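Local coordinates for D-aminopeptidase (Bacillus subtilis, PDB 1HI9), which cleaves N-terminal residues from peptides that contain D-amino acids, as a zinc-dependent decameric protease with its active sites in a central chamber, at residues 223-226 / 227-230; 239-242 / 243-246; 250-253 / 254-258. All blocks are in the same frame, centred on the assembly; numbering follows the deposited sequence.

Contact 1. Residues 223-226 / 227-230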
# COMPACT_ATOMS: atom_id res chain seq x y z
N PHE A 223 -19.60 29.95 3.57
CA PHE A 223 -19.03 28.63 3.38
C PHE A 223 -20.08 27.62 2.90
O PHE A 223 -21.29 27.86 3.01
CB PHE A 223 -18.40 28.14 4.69
CG PHE A 223 -17.25 28.99 5.15
CD1 PHE A 223 -17.45 30.01 6.07
CD2 PHE A 223 -15.97 28.79 4.63
CE1 PHE A 223 -16.39 30.83 6.48
CE2 PHE A 223 -14.89 29.60 5.03
CZ PHE A 223 -15.10 30.62 5.96
N ALA A 224 -19.62 26.50 2.37
CA ALA A 224 -20.52 25.47 1.87
C ALA A 224 -21.39 24.84 2.95
O ALA A 224 -22.58 24.61 2.73
CB ALA A 224 -19.73 24.39 1.14
N ASN A 225 -20.80 24.56 4.12
CA ASN A 225 -21.55 23.96 5.23
C ASN A 225 -21.32 24.70 6.54
O ASN A 225 -20.42 25.53 6.65
CB ASN A 225 -21.20 22.46 5.40
CG ASN A 225 -19.75 22.22 5.78
OD1 ASN A 225 -18.96 21.67 4.99
ND2 ASN A 225 -19.39 22.64 6.98
N TYR A 226 -22.14 24.40 7.54
CA TYR A 226 -22.03 25.07 8.83
C TYR A 226 -20.74 24.74 9.59
O TYR A 226 -20.22 25.56 10.36
CB TYR A 226 -23.25 24.74 9.68
CG TYR A 226 -23.48 25.72 10.80
CD1 TYR A 226 -24.09 26.97 10.57
CD2 TYR A 226 -23.07 25.43 12.10
CE1 TYR A 226 -24.29 27.88 11.61
CE2 TYR A 226 -23.26 26.33 13.14
CZ TYR A 226 -23.87 27.55 12.89
OH TYR A 226 -24.02 28.42 13.93
N GLY A 227 -20.23 23.53 9.40
CA GLY A 227 -18.99 23.15 10.05
C GLY A 227 -17.84 24.09 9.69
O GLY A 227 -17.06 24.49 10.55
N GLN A 228 -17.74 24.46 8.42
CA GLN A 228 -16.65 25.34 8.00
C GLN A 228 -16.85 26.72 8.61
O GLN A 228 -15.88 27.41 8.92
CB GLN A 228 -16.61 25.43 6.48
CG GLN A 228 -16.47 24.06 5.84
CD GLN A 228 -16.92 24.06 4.39
OE1 GLN A 228 -17.96 24.65 4.05
NE2 GLN A 228 -16.16 23.37 3.53
N ALA A 229 -18.10 27.12 8.77
CA ALA A 229 -18.39 28.41 9.37
C ALA A 229 -17.96 28.38 10.85
O ALA A 229 -17.35 29.33 11.34
CB ALA A 229 -19.88 28.74 9.25
N GLU A 230 -18.27 27.30 11.56
CA GLU A 230 -17.89 27.20 12.97
C GLU A 230 -16.37 27.31 13.14
O GLU A 230 -15.90 27.98 14.04
CB GLU A 230 -18.35 25.87 13.57
CG GLU A 230 -19.86 25.68 13.56
CD GLU A 230 -20.30 24.32 14.08
OE1 GLU A 230 -19.72 23.29 13.62
OE2 GLU A 230 -21.23 24.28 14.93

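Contact 2. Residues 239-242 / 243-246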
# COMPACT_ATOMS: atom_id res chain seq x y z
N GLU A 239 -18.01 36.66 13.55
CA GLU A 239 -19.37 36.37 13.99
C GLU A 239 -20.14 35.69 12.85
O GLU A 239 -19.96 36.03 11.68
CB GLU A 239 -20.07 37.68 14.40
CG GLU A 239 -21.56 37.54 14.73
CD GLU A 239 -22.28 38.89 14.86
OE1 GLU A 239 -23.54 38.90 14.89
OE2 GLU A 239 -21.59 39.93 14.93
N ILE A 240 -20.98 34.73 13.20
CA ILE A 240 -21.79 34.04 12.21
C ILE A 240 -23.15 34.70 12.12
O ILE A 240 -23.79 34.96 13.14
CB ILE A 240 -21.99 32.55 12.58
CG1 ILE A 240 -20.66 31.81 12.54
CG2 ILE A 240 -22.98 31.91 11.62
CD1 ILE A 240 -20.75 30.36 12.89
N LYS A 241 -23.59 34.98 10.90
CA LYS A 241 -24.89 35.60 10.67
C LYS A 241 -25.94 34.50 10.88
O LYS A 241 -26.01 33.55 10.09
CB LYS A 241 -24.95 36.13 9.24
CG LYS A 241 -25.96 37.25 9.01
CD LYS A 241 -25.40 38.63 9.43
CE LYS A 241 -25.51 38.86 10.94
NZ LYS A 241 -26.93 38.98 11.38
N THR A 242 -26.73 34.62 11.94
CA THR A 242 -27.76 33.62 12.24
C THR A 242 -28.58 33.22 11.01
O THR A 242 -28.94 34.06 10.18
CB THR A 242 -28.73 34.13 13.34
OG1 THR A 242 -28.98 35.54 13.15
CG2 THR A 242 -28.15 33.88 14.72
N GLY A 243 -28.86 31.93 10.88
CA GLY A 243 -29.63 31.44 9.76
C GLY A 243 -28.82 31.27 8.49
O GLY A 243 -29.39 31.04 7.42
N THR A 244 -27.49 31.40 8.58
CA THR A 244 -26.62 31.27 7.41
C THR A 244 -25.32 30.53 7.75
O THR A 244 -25.10 30.10 8.88
CB THR A 244 -26.20 32.64 6.85
OG1 THR A 244 -25.09 33.14 7.60
CG2 THR A 244 -27.34 33.64 6.94
N THR A 245 -24.47 30.38 6.74
CA THR A 245 -23.18 29.73 6.91
C THR A 245 -22.14 30.78 6.59
O THR A 245 -21.01 30.47 6.18
CB THR A 245 -23.02 28.55 5.95
OG1 THR A 245 -23.11 29.03 4.60
CG2 THR A 245 -24.09 27.51 6.20
N THR A 246 -22.52 32.03 6.79
CA THR A 246 -21.66 33.17 6.51
C THR A 246 -21.05 33.71 7.80
O THR A 246 -21.74 33.86 8.81
CB THR A 246 -22.46 34.30 5.83
OG1 THR A 246 -23.18 33.75 4.71
CG2 THR A 246 -21.54 35.39 5.34

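Contact 3. Residues 250-253 / 254-258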
# COMPACT_ATOMS: atom_id res chain seq x y z
N GLN A 250 -15.02 42.49 10.75
CA GLN A 250 -14.81 43.92 10.53
C GLN A 250 -13.30 44.15 10.60
O GLN A 250 -12.68 43.91 11.64
CB GLN A 250 -15.53 44.74 11.61
CG GLN A 250 -15.18 46.23 11.61
CD GLN A 250 -15.58 46.96 10.34
OE1 GLN A 250 -16.75 47.22 10.10
NE2 GLN A 250 -14.59 47.29 9.52
N ALA A 251 -12.72 44.58 9.49
CA ALA A 251 -11.28 44.82 9.41
C ALA A 251 -10.93 46.30 9.51
O ALA A 251 -11.77 47.16 9.28
CB ALA A 251 -10.74 44.25 8.10
N LYS A 252 -9.67 46.58 9.85
CA LYS A 252 -9.18 47.95 9.97
C LYS A 252 -8.87 48.52 8.59
O LYS A 252 -8.98 49.73 8.38
CB LYS A 252 -7.92 47.99 10.83
CG LYS A 252 -8.09 47.43 12.23
CD LYS A 252 -6.85 47.68 13.11
CE LYS A 252 -5.58 47.01 12.55
NZ LYS A 252 -5.09 47.59 11.25
N ASP A 253 -8.46 47.65 7.68
CA ASP A 253 -8.13 48.02 6.31
C ASP A 253 -8.16 46.79 5.41
O ASP A 253 -8.33 45.66 5.88
CB ASP A 253 -6.76 48.66 6.23
CG ASP A 253 -5.74 47.92 7.06
OD1 ASP A 253 -5.65 48.17 8.28
OD2 ASP A 253 -5.03 47.07 6.49
N MET A 254 -7.99 47.00 4.11
CA MET A 254 -8.02 45.88 3.16
C MET A 254 -6.94 44.84 3.46
O MET A 254 -7.16 43.65 3.29
CB MET A 254 -7.86 46.41 1.73
CG MET A 254 -8.17 45.39 0.64
SD MET A 254 -9.84 44.70 0.78
CE MET A 254 -9.48 42.95 0.40
N LEU A 255 -5.78 45.29 3.91
CA LEU A 255 -4.70 44.37 4.22
C LEU A 255 -5.08 43.41 5.35
O LEU A 255 -4.77 42.22 5.29
CB LEU A 255 -3.42 45.12 4.57
CG LEU A 255 -2.87 46.05 3.49
CD1 LEU A 255 -1.44 46.41 3.84
CD2 LEU A 255 -2.90 45.38 2.11
N GLU A 256 -5.73 43.92 6.39
CA GLU A 256 -6.13 43.06 7.50
C GLU A 256 -7.26 42.14 7.04
O GLU A 256 -7.37 40.98 7.46
CB GLU A 256 -6.61 43.89 8.70
CG GLU A 256 -6.53 43.14 10.02
CD GLU A 256 -7.33 43.79 11.14
OE1 GLU A 256 -6.97 43.57 12.32
OE2 GLU A 256 -8.31 44.51 10.85
N ALA A 257 -8.10 42.67 6.15
CA ALA A 257 -9.22 41.90 5.63
C ALA A 257 -8.69 40.72 4.82
O ALA A 257 -9.25 39.62 4.88
CB ALA A 257 -10.10 42.78 4.74
N TYR A 258 -7.61 40.95 4.08
CA TYR A 258 -7.04 39.89 3.26
C TYR A 258 -6.50 38.78 4.14
O TYR A 258 -6.80 37.60 3.93
CB TYR A 258 -5.92 40.44 2.37
CG TYR A 258 -5.53 39.49 1.26
CD1 TYR A 258 -6.31 39.37 0.12
CD2 TYR A 258 -4.41 38.69 1.37
CE1 TYR A 258 -5.99 38.46 -0.89
CE2 TYR A 258 -4.07 37.78 0.38
CZ TYR A 258 -4.86 37.67 -0.75
OH TYR A 258 -4.53 36.77 -1.74

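Contact 1. Residues 223-226 / 227-230
The Phe-223 ring has the carbonyl of Gln-228 over one face, with Gln-228 O 4.1 Å above the ring plane and over its centre. Ala-229 approaches the same ring obliquely, Phe-223 CD1 lying 3.8 Å from Ala-229 CA. The Tyr-226 ring is met differently. Glu-230 OE2 sits at its edge and in its plane, 3.4 Å from Tyr-226 CE2, and the carboxylate is turned 61° from the ring. The third pair of flat groups is stacked: the side-chain amides of Asn-225 and Gln-228 lie with their planes 21° apart.

This is the start of helix 226-232, with two residues between it and strand 218-223, and Asn-225 is the N-cap. Gln-228 reaches back to it. Its CG is anti to the carbonyl carbon (chi1 -56°) and the chain runs on extended, which brings OE1 to the backbone of Asn-225. There Asn-225 N donates to Gln-228 OE1 at 2.8 Å, from a position tilted out of the carbonyl plane. In the first turn Glu-230 N bonds to Tyr-226 O at 2.9 Å. Glu-230 OE1 takes a hydrogen bond from Arg-179 N of the second subunit, so this helical turn also belongs to a subunit interface. Phe-223 and Gln-228 both pack on Ala-268 of helix 254-268.

The chemistry implies a side chain used as a backbone substitute: Gln-228 OE1 takes up a backbone N-H of the buried N-cap residue Asn-225, a place a backbone carbonyl might otherwise fill. At Tyr-226, the carboxylate oxygen probably gains from the weakly positive hydrogens of the ring edge.

Contact 2. Residues 239-242 / 243-246
Thr-244 OG1 donates to Lys-241 O at 2.7 Å, across a type II beta turn that runs from Lys-241 to Thr-244. The turn closes the beta hairpin between antiparallel strands 238-240 and 246-250. The hydroxyl lies in the carbonyl plane of Lys-241 and uses a lone pair of the oxygen. The turn's own backbone bond, Thr-244 N to Lys-241 O, is weak, with an angle of 125° at the hydrogen. The same carbonyl oxygen is therefore gripped twice, and the side chain supplies the shorter of the two bonds.

Thr-244 OG1 also works as an acceptor. Thr-246 N bonds to it at 2.9 Å, which makes an ST turn. Both bonds depend on the hydroxyl standing between the backbone N and the carbonyl carbon (chi1 83°). Next comes the end of the ladder, where Lys-241 N donates to Thr-246 O at 3.0 Å, nearly straight. At the top of the turn Gly-243 has a positive phi, and a side chain there would run into Thr-242 O.

Further out, Thr-245 OG1 is hydrogen-bonded to Phe-223 O, which ties the returning chain to the end of strand 218-223. Ile-240 packs on Tyr-226 and Ala-229 of helix 226-232. Thr-246 O has a further neighbour besides Lys-241 N: Ile-240 CA makes a bent CA-H...O contact with this oxygen at 3.4 Å.

Contact 3. Residues 250-253 / 254-258
Glu-256 OE2 accepts a hydrogen bond from Lys-252 N at 2.7 Å, and the donor meets the oxygen nearly along its C-O axis. With CG anti to the backbone N (chi1 -158°) and the chain extended, the carboxylate of Glu-256 is carried back past the helix start to Lys-252 N. The second bond is the cap. Asp-253, the N-cap of helix 254-268, accepts from Glu-256 N through OD2 at 3.2 Å. The donor comes from above the carboxylate plane, 56° out of it. The first turn is closed by Ala-257 N bonding to Asp-253 O at 3.0 Å.

Lys-252 folds its bent chain over these groups. Its NZ makes a salt bridge with Asp-253 OD1 at 3.1 Å, weak as a hydrogen bond. The Lys-252 chain crosses Glu-256 at about a right angle, and its CG touches Glu-256 OE2 at 3.2 Å. Without the Glu-256 carboxylate, as with an alanine here, Lys-252 N is likely to lose its partner and the lysine methylenes the group they lie across.

The apolar packing is close by: Ala-251 CB meets Ala-257 CB at 3.7 Å. Met-254 packs on Leu-136 and Tyr-139 of helix 133-143, a helix that begins with the zinc ligand Glu-133. Glu-256 also packs on Pro-236 of the third subunit.

Two acidic side chains thus serve one amide in the first turn and one just before the N-cap. Their negative charge would probably suit the positive end of the helix dipole, and the ammonium group of Lys-252 is likely to ease the repulsion between them.

Contact 1 is buried, contact 2 lies on the surface and contact 3 is partly buried. Contacts 1 and 2 touch, Tyr-226 CE1 lying 3.6 Å from Thr-244 O. Contact 3 adjoins contact 2 in sequence, yet their centres are about 20 Å apart; strand 246-250 leads from one to the other. Contacts 1 and 3 both start a helix after a strand of the five-stranded antiparallel sheet. At its helix start contact 1 relies on a neutral glutamine amide, with aromatic rings alongside, where contact 3 relies on two carboxylates and a lysine. Contact 2 joins two strands of that sheet and relies on a threonine hydroxyl and backbone groups.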